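Local coordinates for protein glutathione S-transferase (Pseudomonas fluorescens, PDB 3M3M) that binds glutathione and probably catalyses its transfer to electrophilic substrates, at residues Thr91-Trp96 with Ser158-Ala163. Numbering follows the deposited sequence.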
loop_
_atom_site.group_PDB
_atom_site.type_symbol
_atom_site.label_atom_id
_atom_site.label_comp_id
_atom_site.label_asym_id
_atom_site.label_seq_id
_atom_site.Cartn_x
_atom_site.Cartn_y
_atom_site.Cartn_z
ATOM N N THR A 91 11.971 0.622 -14.023
ATOM C CA THR A 91 10.686 0.484 -14.771
ATOM C C THR A 91 9.884 -0.697 -14.227
ATOM O O THR A 91 8.630 -0.616 -14.063
ATOM C CB THR A 91 10.976 0.312 -16.282
ATOM O OG1 THR A 91 11.667 1.507 -16.682
ATOM C CG2 THR A 91 9.616 0.219 -17.065
ATOM N N GLN A 92 10.580 -1.787 -13.873
ATOM C CA GLN A 92 9.834 -2.916 -13.327
ATOM C C GLN A 92 9.210 -2.619 -11.974
ATOM O O GLN A 92 8.132 -3.132 -11.679
ATOM C CB GLN A 92 10.680 -4.197 -13.237
ATOM C CG GLN A 92 10.926 -4.640 -14.767
ATOM C CD GLN A 92 11.842 -5.802 -14.972
ATOM O OE1 GLN A 92 12.956 -5.843 -14.443
ATOM N NE2 GLN A 92 11.410 -6.743 -15.862
ATOM N N VAL A 93 9.937 -1.889 -11.128
ATOM C CA VAL A 93 9.331 -1.436 -9.858
ATOM C C VAL A 93 8.042 -0.611 -10.155
ATOM O O VAL A 93 6.988 -0.861 -9.548
ATOM C CB VAL A 93 10.367 -0.630 -9.034
ATOM C CG1 VAL A 93 9.657 0.242 -7.934
ATOM C CG2 VAL A 93 11.421 -1.620 -8.503
ATOM N N LEU A 94 8.114 0.311 -11.125
ATOM C CA LEU A 94 6.912 1.172 -11.436
ATOM C C LEU A 94 5.849 0.295 -12.035
ATOM O O LEU A 94 4.712 0.495 -11.721
ATOM C CB LEU A 94 7.261 2.319 -12.443
ATOM C CG LEU A 94 8.224 3.330 -11.761
ATOM C CD1 LEU A 94 8.687 4.355 -12.821
ATOM C CD2 LEU A 94 7.488 4.111 -10.632
ATOM N N GLN A 95 6.216 -0.737 -12.792
ATOM C CA GLN A 95 5.200 -1.634 -13.373
ATOM C C GLN A 95 4.379 -2.241 -12.237
ATOM O O GLN A 95 3.179 -2.250 -12.315
ATOM C CB GLN A 95 5.964 -2.732 -14.161
ATOM C CG GLN A 95 5.120 -3.861 -14.615
ATOM C CD GLN A 95 6.038 -4.967 -15.115
ATOM O OE1 GLN A 95 6.539 -4.935 -16.249
ATOM N NE2 GLN A 95 6.296 -5.960 -14.226
ATOM N N TRP A 96 5.040 -2.835 -11.232
ATOM C CA TRP A 96 4.297 -3.437 -10.160
ATOM C C TRP A 96 3.448 -2.377 -9.383
ATOM O O TRP A 96 2.384 -2.717 -8.899
ATOM C CB TRP A 96 5.269 -4.196 -9.198
ATOM C CG TRP A 96 5.719 -5.449 -9.817
ATOM C CD1 TRP A 96 6.954 -5.652 -10.381
ATOM C CD2 TRP A 96 4.924 -6.590 -10.128
ATOM N NE1 TRP A 96 7.015 -6.888 -11.004
ATOM C CE2 TRP A 96 5.793 -7.513 -10.821
ATOM C CE3 TRP A 96 3.590 -6.979 -9.818
ATOM C CZ2 TRP A 96 5.351 -8.756 -11.276
ATOM C CZ3 TRP A 96 3.155 -8.249 -10.297
ATOM C CH2 TRP A 96 4.059 -9.116 -10.993
ATOM N N SER A 158 11.964 -3.844 -2.633
ATOM C CA SER A 158 11.853 -2.479 -3.221
ATOM C C SER A 158 10.475 -1.920 -2.874
ATOM O O SER A 158 9.617 -2.607 -2.266
ATOM C CB SER A 158 11.926 -2.586 -4.764
ATOM O OG SER A 158 10.755 -3.205 -5.298
ATOM N N ILE A 159 10.220 -0.690 -3.351
ATOM C CA ILE A 159 8.916 -0.083 -3.080
ATOM C C ILE A 159 7.816 -0.764 -3.874
ATOM O O ILE A 159 6.673 -0.503 -3.607
ATOM C CB ILE A 159 8.924 1.468 -3.426
ATOM C CG1 ILE A 159 9.393 1.757 -4.879
ATOM C CG2 ILE A 159 9.925 2.149 -2.412
ATOM C CD1 ILE A 159 9.393 3.333 -5.163
ATOM N N ALA A 160 8.154 -1.627 -4.843
ATOM C CA ALA A 160 7.035 -2.452 -5.427
ATOM C C ALA A 160 6.518 -3.436 -4.387
ATOM O O ALA A 160 5.314 -3.644 -4.293
ATOM C CB ALA A 160 7.527 -3.273 -6.644
ATOM N N ASP A 161 7.410 -4.078 -3.639
ATOM C CA ASP A 161 6.937 -5.017 -2.573
ATOM C C ASP A 161 6.175 -4.247 -1.518
ATOM O O ASP A 161 5.184 -4.732 -1.035
ATOM C CB ASP A 161 8.198 -5.671 -1.942
ATOM C CG ASP A 161 9.042 -6.430 -2.998
ATOM O OD1 ASP A 161 8.586 -7.435 -3.571
ATOM O OD2 ASP A 161 10.157 -5.972 -3.259
ATOM N N ILE A 162 6.715 -3.103 -1.078
ATOM C CA ILE A 162 6.052 -2.290 -0.044
ATOM C C ILE A 162 4.612 -1.931 -0.562
ATOM O O ILE A 162 3.584 -2.111 0.175
ATOM C CB ILE A 162 6.805 -1.056 0.255
ATOM C CG1 ILE A 162 8.167 -1.427 0.966
ATOM C CG2 ILE A 162 5.937 -0.116 1.173
ATOM C CD1 ILE A 162 9.143 -0.269 1.015
ATOM N N ALA A 163 4.527 -1.467 -1.795
ATOM C CA ALA A 163 3.194 -1.091 -2.360
ATOM C C ALA A 163 2.202 -2.273 -2.293
ATOM O O ALA A 163 0.988 -2.114 -1.983
ATOM C CB ALA A 163 3.407 -0.583 -3.810
#
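Val93 sends its two methyls to different residues at the start of helix 159-168, the N-cap Ser158 and Ile159. Val93 CG1, anti to its own backbone N (chi1 162°), presses on Ile159 CG1 at 3.4 Å, tighter than usual for two carbons, and the two side chains cross at about a right angle. Val93 CG2 lies 3.6 Å from Ser158 OG. A branched residue suits this place because one short side chain serves both neighbours. Further along, Ala160 has just a methyl to offer, and its CB lies 3.5 Å from Trp96 CB; so small a residue lets the two short segments, nearly parallel (7° between their axes), approach to 8.6 Å. The Trp96 indole leads away from this meeting of beta carbons toward Val141 and Gln145 of helix 125-146. Ser158 and Asp161 form a capping box, the N-terminal capping motif found at the start of this helix in the all-helical domain of glutathione transferases. Ser158 OG accepts from Ala160 N (3.1 Å), while Asp161 OD2 receives Ser158 N through its anti lone pair (2.9 Å). Asp161 OD1 takes bonds from Leu152 N and Trp187 NE1, so the buried carboxylate is well supplied with donors. An alanine in place of Val93 would probably open a gap beside Ile159 CG1 and the capping serine. Ile159 also reaches Met21 and Ala77, joining this pair of helices to the thioredoxin-like domain.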